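Local structure of multi-copper Oxidase CueO (6EVG) at residues A62-L67 / P172-D177; L203-I208 / H297-V302. The protein oxidises phenolic compounds in the manner of a laccase, using copper ions, and acts on lignin model compounds and lignosulfonate. One frame throughout, in Å; residues are numbered along the deposited sequence.

Overall arrangement
Both contacts meet the same sheet, because strands 170-178 and 202-205 are neighbours in it. Contact 1 lays the loop before strand 67-71 on strand 170-178, and contact 2 packs strand 202-205 against strand 295-303 of another sheet. Their centres are about 11 Å apart. Asn206, in the turn that follows strand 202-205, joins them: its OD1 lies 2.8 Å from Val174 N, and its ND2 lies 2.9 Å from Pro172 O, both probable hydrogen bonds. Tyr63 OH also packs on Ile204 CD1 at 3.5 Å. None of the four segments supplies a ligand to the copper held by His434, Cys490 and His495.

Contact 1 (A62-L67 / P172-D177); sequences AYLGPL and PLVLQD
Tyr63 and Gln176 meet at their tips, the phenol hydroxyl against the amide oxygen, with the ring and amide planes 59° apart. The hydroxyl donates, with Tyr63 OH 2.7 Å from Gln176 OE1. It comes from above the carbonyl plane, about 50° out of it, whereas OE1 itself lies at the ring edge, near the plane of the phenol. Tyr63 gets there with CG anti to its backbone N (chi1 -169°), and its ring is stacked on His46 and meets Phe48 edge-to-face. Gln176 suits its place because its extended chain carries an acceptor to the phenol, while NE2 bonds to Gly227 O and fixes the turn of the amide. A phenylalanine in place of Tyr63 would probably leave Gln176 OE1 without this donor in a buried setting. In the three-domain multicopper oxidase fold the loop falls in the first cupredoxin-like domain and the strand, by its sheet, in the second, consistent with a seam between domains. Beside the polar pair, Leu64 and Val174 run alongside in opposite senses, and their branches touch at 4.0 Å between Leu64 CD2 and Val174 CG1. Farther along, Leu67 CD1 rests 4.3 Å from Pro172 CB; having no polar side-chain atoms, both residues fit this buried apolar corner. Leu149 of strand 148-153 packs against Leu67, Pro172 and Val174.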
ATOM      1  N   ALA A  62      -6.972  -5.189  17.653  1.00  9.59           N
ATOM      2  CA  ALA A  62      -8.224  -5.394  16.957  1.00  9.99           C
ATOM      3  C   ALA A  62      -8.360  -4.713  15.621  1.00  8.78           C
ATOM      4  O   ALA A  62      -9.312  -4.958  14.877  1.00  9.35           O
ATOM      5  CB  ALA A  62      -9.367  -4.944  17.849  1.00 12.00           C
ATOM      6  N   TYR A  63      -7.389  -3.834  15.271  1.00  8.29           N
ATOM      7  CA  TYR A  63      -7.469  -3.078  14.016  1.00  7.82           C
ATOM      8  C   TYR A  63      -6.067  -2.564  13.663  1.00  7.73           C
ATOM      9  O   TYR A  63      -5.337  -2.136  14.570  1.00  8.46           O
ATOM     10  CB  TYR A  63      -8.462  -1.882  14.167  1.00  8.53           C
ATOM     11  CG  TYR A  63      -8.784  -1.248  12.841  1.00  7.85           C
ATOM     12  CD1 TYR A  63      -9.750  -1.771  12.005  1.00  8.50           C
ATOM     13  CD2 TYR A  63      -8.076  -0.123  12.355  1.00  8.60           C
ATOM     14  CE1 TYR A  63      -9.975  -1.278  10.739  1.00  8.12           C
ATOM     15  CE2 TYR A  63      -8.292   0.404  11.090  1.00  8.38           C
ATOM     16  CZ  TYR A  63      -9.241  -0.190  10.256  1.00  8.25           C
ATOM     17  OH  TYR A  63      -9.468   0.265   9.009  1.00  9.50           O
ATOM     18  N   LEU A  64      -5.706  -2.609  12.389  1.00  7.06           N
ATOM     19  CA  LEU A  64      -4.370  -2.178  11.967  1.00  7.09           C
ATOM     20  C   LEU A  64      -3.329  -3.011  12.716  1.00  7.02           C
ATOM     21  O   LEU A  64      -3.600  -4.174  13.021  1.00  8.49           O
ATOM     22  CB  LEU A  64      -4.227  -0.667  12.016  1.00  8.61           C
ATOM     23  CG  LEU A  64      -4.664   0.048  10.748  1.00 13.19           C
ATOM     24  CD1 LEU A  64      -4.658   1.538  10.969  1.00 14.01           C
ATOM     25  CD2 LEU A  64      -3.860  -0.210   9.518  1.00 19.48           C
ATOM     26  N   GLY A  65      -2.149  -2.475  12.938  1.00  6.99           N
ATOM     27  CA  GLY A  65      -1.029  -3.287  13.351  1.00  7.29           C
ATOM     28  C   GLY A  65       0.151  -2.423  13.691  1.00  7.23           C
ATOM     29  O   GLY A  65       0.112  -1.195  13.602  1.00  8.55           O
ATOM     30  N   PRO A  66       1.248  -3.051  14.122  1.00  7.08           N
ATOM     31  CA  PRO A  66       2.466  -2.314  14.461  1.00  7.10           C
ATOM     32  C   PRO A  66       3.169  -1.752  13.226  1.00  6.80           C
ATOM     33  O   PRO A  66       2.928  -2.190  12.100  1.00  7.82           O
ATOM     34  CB  PRO A  66       3.338  -3.366  15.119  1.00  7.92           C
ATOM     35  CG  PRO A  66       2.922  -4.647  14.438  1.00  8.39           C
ATOM     36  CD  PRO A  66       1.436  -4.484  14.250  1.00  8.31           C
ATOM     37  N   LEU A  67       4.105  -0.839  13.506  1.00  7.03           N
ATOM     38  CA  LEU A  67       5.165  -0.474  12.542  1.00  7.46           C
ATOM     39  C   LEU A  67       6.402  -1.253  12.943  1.00  6.66           C
ATOM     40  O   LEU A  67       6.958  -1.043  14.024  1.00  7.96           O
ATOM     41  CB  LEU A  67       5.386   1.031  12.500  1.00  8.07           C
ATOM     42  CG  LEU A  67       6.401   1.477  11.417  1.00  8.55           C
ATOM     43  CD1 LEU A  67       6.025   2.790  10.815  1.00  9.80           C
ATOM     44  CD2 LEU A  67       7.821   1.449  11.896  1.00  9.72           C
ATOM     45  N   PRO A 172       3.536   8.028  10.638  1.00  7.68           N
ATOM     46  CA  PRO A 172       2.825   7.271   9.589  1.00  7.79           C
ATOM     47  C   PRO A 172       1.350   7.641   9.583  1.00  7.43           C
ATOM     48  O   PRO A 172       0.739   7.810  10.641  1.00  8.67           O
ATOM     49  CB  PRO A 172       3.023   5.812  10.022  1.00  9.17           C
ATOM     50  CG  PRO A 172       3.054   5.901  11.519  1.00 11.49           C
ATOM     51  CD  PRO A 172       3.702   7.233  11.860  1.00  9.56           C
ATOM     52  N   LEU A 173       0.808   7.725   8.342  1.00  7.38           N
ATOM     53  CA  LEU A 173      -0.613   8.022   8.133  1.00  7.75           C
ATOM     54  C   LEU A 173      -1.184   6.959   7.208  1.00  7.44           C
ATOM     55  O   LEU A 173      -0.858   6.921   6.013  1.00  8.80           O
ATOM     56  CB  LEU A 173      -0.834   9.391   7.479  1.00  8.56           C
ATOM     57  CG  LEU A 173      -0.223  10.598   8.234  1.00  9.16           C
ATOM     58  CD1 LEU A 173      -0.490  11.879   7.386  1.00 10.73           C
ATOM     59  CD2 LEU A 173      -0.756  10.751   9.644  1.00  9.66           C
ATOM     60  N   VAL A 174      -2.079   6.139   7.737  1.00  6.93           N
ATOM     61  CA  VAL A 174      -2.757   5.108   6.954  1.00  6.83           C
ATOM     62  C   VAL A 174      -4.165   5.635   6.655  1.00  6.83           C
ATOM     63  O   VAL A 174      -5.019   5.756   7.556  1.00  7.30           O
ATOM     64  CB  VAL A 174      -2.827   3.754   7.719  1.00  7.60           C
ATOM     65  CG1 VAL A 174      -3.549   2.740   6.859  1.00  8.39           C
ATOM     66  CG2 VAL A 174      -1.431   3.312   8.120  1.00  7.87           C
ATOM     67  N   LEU A 175      -4.378   5.940   5.377  1.00  6.94           N
ATOM     68  CA  LEU A 175      -5.629   6.539   4.913  1.00  7.00           C
ATOM     69  C   LEU A 175      -6.591   5.424   4.486  1.00  6.76           C
ATOM     70  O   LEU A 175      -6.206   4.583   3.642  1.00  7.68           O
ATOM     71  CB  LEU A 175      -5.373   7.461   3.727  1.00  7.74           C
ATOM     72  CG  LEU A 175      -4.269   8.507   3.865  1.00  7.95           C
ATOM     73  CD1 LEU A 175      -4.156   9.368   2.613  1.00  8.52           C
ATOM     74  CD2 LEU A 175      -4.454   9.409   5.102  1.00  9.25           C
ATOM     75  N   GLN A 176      -7.808   5.425   5.026  1.00  7.20           N
ATOM     76  CA  GLN A 176      -8.807   4.417   4.681  1.00  7.59           C
ATOM     77  C   GLN A 176     -10.190   5.059   4.663  1.00  7.49           C
ATOM     78  O   GLN A 176     -10.368   6.242   4.984  1.00  8.34           O
ATOM     79  CB  GLN A 176      -8.766   3.212   5.617  1.00  7.88           C
ATOM     80  CG  GLN A 176      -7.459   2.469   5.591  1.00  8.23           C
ATOM     81  CD  GLN A 176      -7.363   1.412   6.650  1.00  7.98           C
ATOM     82  OE1 GLN A 176      -7.537   1.698   7.863  1.00  9.12           O
ATOM     83  NE2 GLN A 176      -7.073   0.169   6.222  1.00  9.45           N
ATOM     84  N   ASP A 177     -11.192   4.289   4.266  1.00  8.19           N
ATOM     85  CA  ASP A 177     -12.571   4.690   4.325  1.00  8.72           C
ATOM     86  C   ASP A 177     -13.461   3.583   4.853  1.00  9.06           C
ATOM     87  O   ASP A 177     -13.067   2.413   4.886  1.00 10.59           O
ATOM     88  CB  ASP A 177     -13.094   5.250   2.992  1.00 10.09           C
ATOM     89  CG  ASP A 177     -13.164   4.303   1.816  1.00 10.31           C
ATOM     90  OD1 ASP A 177     -12.517   3.247   1.863  1.00 11.87           O
ATOM     91  OD2 ASP A 177     -13.873   4.651   0.799  1.00 10.90           O
TER

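Contact 2 (L203-I208 / H297-V302)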
ATOM      1  N   LEU A 203     -14.250   8.819   6.304  1.00  9.49           N
ATOM      2  CA  LEU A 203     -12.795   8.707   6.100  1.00  8.70           C
ATOM      3  C   LEU A 203     -12.110   8.552   7.431  1.00  9.15           C
ATOM      4  O   LEU A 203     -12.538   9.174   8.404  1.00 11.36           O
ATOM      5  CB  LEU A 203     -12.280   9.924   5.364  1.00  9.85           C
ATOM      6  CG  LEU A 203     -12.976  10.299   4.055  1.00 10.67           C
ATOM      7  CD1 LEU A 203     -12.226  11.429   3.357  1.00 12.81           C
ATOM      8  CD2 LEU A 203     -13.030   9.081   3.089  1.00 11.21           C
ATOM      9  N   ILE A 204     -11.064   7.744   7.443  1.00  8.24           N
ATOM     10  CA  ILE A 204     -10.306   7.497   8.680  1.00  8.43           C
ATOM     11  C   ILE A 204      -8.807   7.603   8.416  1.00  8.07           C
ATOM     12  O   ILE A 204      -8.332   7.352   7.307  1.00  8.29           O
ATOM     13  CB  ILE A 204     -10.680   6.140   9.311  1.00  8.70           C
ATOM     14  CG1 ILE A 204     -10.474   4.981   8.333  1.00  9.00           C
ATOM     15  CG2 ILE A 204     -12.111   6.196   9.831  1.00  9.23           C
ATOM     16  CD1 ILE A 204     -10.573   3.609   8.976  1.00  9.67           C
ATOM     17  N   VAL A 205      -8.086   7.981   9.478  1.00  7.64           N
ATOM     18  CA  VAL A 205      -6.619   7.986   9.484  1.00  7.56           C
ATOM     19  C   VAL A 205      -6.171   7.242  10.718  1.00  7.48           C
ATOM     20  O   VAL A 205      -6.591   7.527  11.835  1.00  8.06           O
ATOM     21  CB  VAL A 205      -6.025   9.402   9.424  1.00  8.39           C
ATOM     22  CG1 VAL A 205      -4.504   9.345   9.310  1.00  8.58           C
ATOM     23  CG2 VAL A 205      -6.646  10.232   8.288  1.00  8.45           C
ATOM     24  N   ASN A 206      -5.320   6.222  10.495  1.00  7.38           N
ATOM     25  CA  ASN A 206      -4.862   5.370  11.596  1.00  7.97           C
ATOM     26  C   ASN A 206      -6.016   4.875  12.443  1.00  8.29           C
ATOM     27  O   ASN A 206      -5.903   4.735  13.655  1.00 10.16           O
ATOM     28  CB  ASN A 206      -3.760   6.047  12.442  1.00  8.12           C
ATOM     29  CG  ASN A 206      -2.500   6.299  11.650  1.00  8.26           C
ATOM     30  OD1 ASN A 206      -2.389   5.906  10.476  1.00  8.98           O
ATOM     31  ND2 ASN A 206      -1.515   6.953  12.286  1.00  8.66           N
ATOM     32  N   GLY A 207      -7.110   4.504  11.769  1.00  8.17           N
ATOM     33  CA  GLY A 207      -8.229   3.887  12.428  1.00  8.69           C
ATOM     34  C   GLY A 207      -9.249   4.776  13.072  1.00  8.76           C
ATOM     35  O   GLY A 207     -10.202   4.248  13.692  1.00 10.95           O
ATOM     36  N   ILE A 208      -9.209   6.068  12.980  1.00  8.74           N
ATOM     37  CA  ILE A 208     -10.099   7.058  13.657  1.00 10.75           C
ATOM     38  C   ILE A 208     -10.578   8.097  12.649  1.00  9.20           C
ATOM     39  O   ILE A 208      -9.839   8.524  11.747  1.00  9.21           O
ATOM     40  CB  ILE A 208      -9.191   7.927  14.807  1.00 13.58           C
ATOM     41  CG1 ILE A 208      -8.560   6.974  15.789  1.00 17.41           C
ATOM     42  CG2 ILE A 208      -9.961   9.051  15.400  1.00 16.31           C
ATOM     43  CD1 ILE A 208      -9.549   6.191  16.469  1.00 16.34           C
ATOM     44  N   HIS A 297     -12.589  16.335   4.701  1.00 10.77           N
ATOM     45  CA  HIS A 297     -11.623  16.403   5.792  1.00 10.81           C
ATOM     46  C   HIS A 297     -11.060  14.996   6.113  1.00 10.51           C
ATOM     47  O   HIS A 297     -11.828  14.036   6.294  1.00 12.10           O
ATOM     48  CB  HIS A 297     -12.312  16.941   7.031  1.00 11.57           C
ATOM     49  CG  HIS A 297     -11.401  17.169   8.182  1.00 11.71           C
ATOM     50  ND1 HIS A 297     -10.592  18.272   8.292  1.00 13.62           N
ATOM     51  CD2 HIS A 297     -11.184  16.415   9.287  1.00 11.66           C
ATOM     52  CE1 HIS A 297      -9.910  18.167   9.431  1.00 12.22           C
ATOM     53  NE2 HIS A 297     -10.259  17.063  10.056  1.00 12.27           N
ATOM     54  N   LEU A 298      -9.737  14.910   6.210  1.00  9.59           N
ATOM     55  CA  LEU A 298      -9.066  13.730   6.739  1.00  9.15           C
ATOM     56  C   LEU A 298      -8.649  13.876   8.189  1.00  8.92           C
ATOM     57  O   LEU A 298      -8.949  13.039   9.022  1.00  9.90           O
ATOM     58  CB  LEU A 298      -7.860  13.340   5.879  1.00  9.07           C
ATOM     59  CG  LEU A 298      -8.229  12.647   4.549  1.00 10.56           C
ATOM     60  CD1 LEU A 298      -7.061  12.674   3.595  1.00 10.96           C
ATOM     61  CD2 LEU A 298      -8.586  11.175   4.835  1.00 12.73           C
ATOM     62  N   MET A 299      -7.869  14.934   8.499  1.00  9.28           N
ATOM     63  CA  MET A 299      -7.324  15.119   9.826  1.00  9.18           C
ATOM     64  C   MET A 299      -6.805  16.537   9.983  1.00  9.36           C
ATOM     65  O   MET A 299      -6.725  17.272   8.978  1.00 10.06           O
ATOM     66  CB  MET A 299      -6.191  14.113  10.110  1.00  9.08           C
ATOM     67  CG  MET A 299      -4.993  14.297   9.218  1.00  9.92           C
ATOM     68  SD  MET A 299      -3.592  13.250   9.636  1.00 10.28           S
ATOM     69  CE  MET A 299      -3.093  13.924  11.187  1.00 12.30           C
ATOM     70  N   ARG A 300      -6.491  16.909  11.210  1.00  9.58           N
ATOM     71  CA  ARG A 300      -5.946  18.231  11.511  1.00 10.15           C
ATOM     72  C   ARG A 300      -4.566  18.123  12.117  1.00 10.41           C
ATOM     73  O   ARG A 300      -4.341  17.227  12.913  1.00 11.75           O
ATOM     74  CB  ARG A 300      -6.913  18.968  12.455  1.00 11.60           C
ATOM     75  CG  ARG A 300      -6.462  20.425  12.769  1.00 13.46           C
ATOM     76  CD  ARG A 300      -7.590  21.189  13.394  1.00 16.65           C
ATOM     77  NE  ARG A 300      -7.356  22.596  13.579  1.00 24.10           N
ATOM     78  CZ  ARG A 300      -7.416  23.591  12.663  1.00 28.63           C
ATOM     79  NH1 ARG A 300      -7.538  23.358  11.376  1.00 33.66           N
ATOM     80  NH2 ARG A 300      -7.276  24.864  13.066  1.00 35.29           N
ATOM     81  N   PHE A 301      -3.690  19.050  11.766  1.00 10.12           N
ATOM     82  CA  PHE A 301      -2.377  19.214  12.394  1.00 10.32           C
ATOM     83  C   PHE A 301      -2.402  20.529  13.179  1.00 11.03           C
ATOM     84  O   PHE A 301      -2.776  21.582  12.643  1.00 12.68           O
ATOM     85  CB  PHE A 301      -1.278  19.321  11.335  1.00 10.44           C
ATOM     86  CG  PHE A 301      -1.074  18.074  10.569  1.00 10.37           C
ATOM     87  CD1 PHE A 301      -0.250  17.073  11.069  1.00 11.13           C
ATOM     88  CD2 PHE A 301      -1.674  17.854   9.361  1.00 11.03           C
ATOM     89  CE1 PHE A 301      -0.027  15.930  10.366  1.00 12.27           C
ATOM     90  CE2 PHE A 301      -1.476  16.640   8.655  1.00 13.09           C
ATOM     91  CZ  PHE A 301      -0.634  15.707   9.172  1.00 12.25           C
ATOM     92  N   VAL A 302      -1.970  20.475  14.428  1.00 11.61           N
ATOM     93  CA  VAL A 302      -1.811  21.628  15.286  1.00 12.83           C
ATOM     94  C   VAL A 302      -0.351  21.686  15.762  1.00 12.34           C
ATOM     95  O   VAL A 302       0.210  20.683  16.079  1.00 14.47           O
ATOM     96  CB  VAL A 302      -2.784  21.595  16.444  1.00 14.99           C
ATOM     97  CG1 VAL A 302      -4.238  21.612  15.997  1.00 16.95           C
ATOM     98  CG2 VAL A 302      -2.514  20.504  17.402  1.00 22.01           C
TER
HETATM   99  O   HOH W   1     -13.050  12.627   8.260  1.00 25.65           O
HETATM  100  O   HOH W   2     -10.991  11.296   9.069  1.00 28.12           O
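Leu203 and Val205 both press on Leu298, and its CD2 methyl is the shared surface. Leu203 crosses it obliquely, with both Leu203 CB and Leu203 CD1 3.9 Å from Leu298 CD2. Val205 crosses it at about a right angle, and its two branches divide the work. Val205 CG2 lies 3.7 Å from the backbone Leu298 O, while Val205 CG1, anti to its own backbone N, meets Met299 SD at 4.0 Å. Branched apolar residues suit both positions, since their methyls fill the space against Leu298. Met299 has its CG flanked by N and C of its own backbone (chi1 64°), and the bend at chi3 (-68°) brings its CE over one face of Phe301, nearer the ring's edge than its centre. A flexible thioether suits this spot, since it can touch the valine with its sulfur and the aromatic ring with its methyl. The packing is carried by apolar groups and the thioether, with the backbone oxygens of His297 and Leu298 at its border.

Near Leu203 O the strands are held more loosely, by water. One water lies 2.7 Å from both Leu203 O and Leu298 O. A second lies 2.7 Å from His297 O, with a weak, long link to Leu203 O. Further acceptors compete for both waters, so not all of these bonds need be made at once. His297, partly exposed, borders this side.

After Val205 the chain reverses in a type I' turn through Asn206 and Gly207, where a side chain on Gly207 would jam against the preceding carbonyl O. Leu298 and Met299 form a classic beta bulge opposite Leu284. The strands run 37° apart with axes 6.7 Å apart, where the margins of two sheets draw together, consistent with the border of a cupredoxin-like beta sandwich.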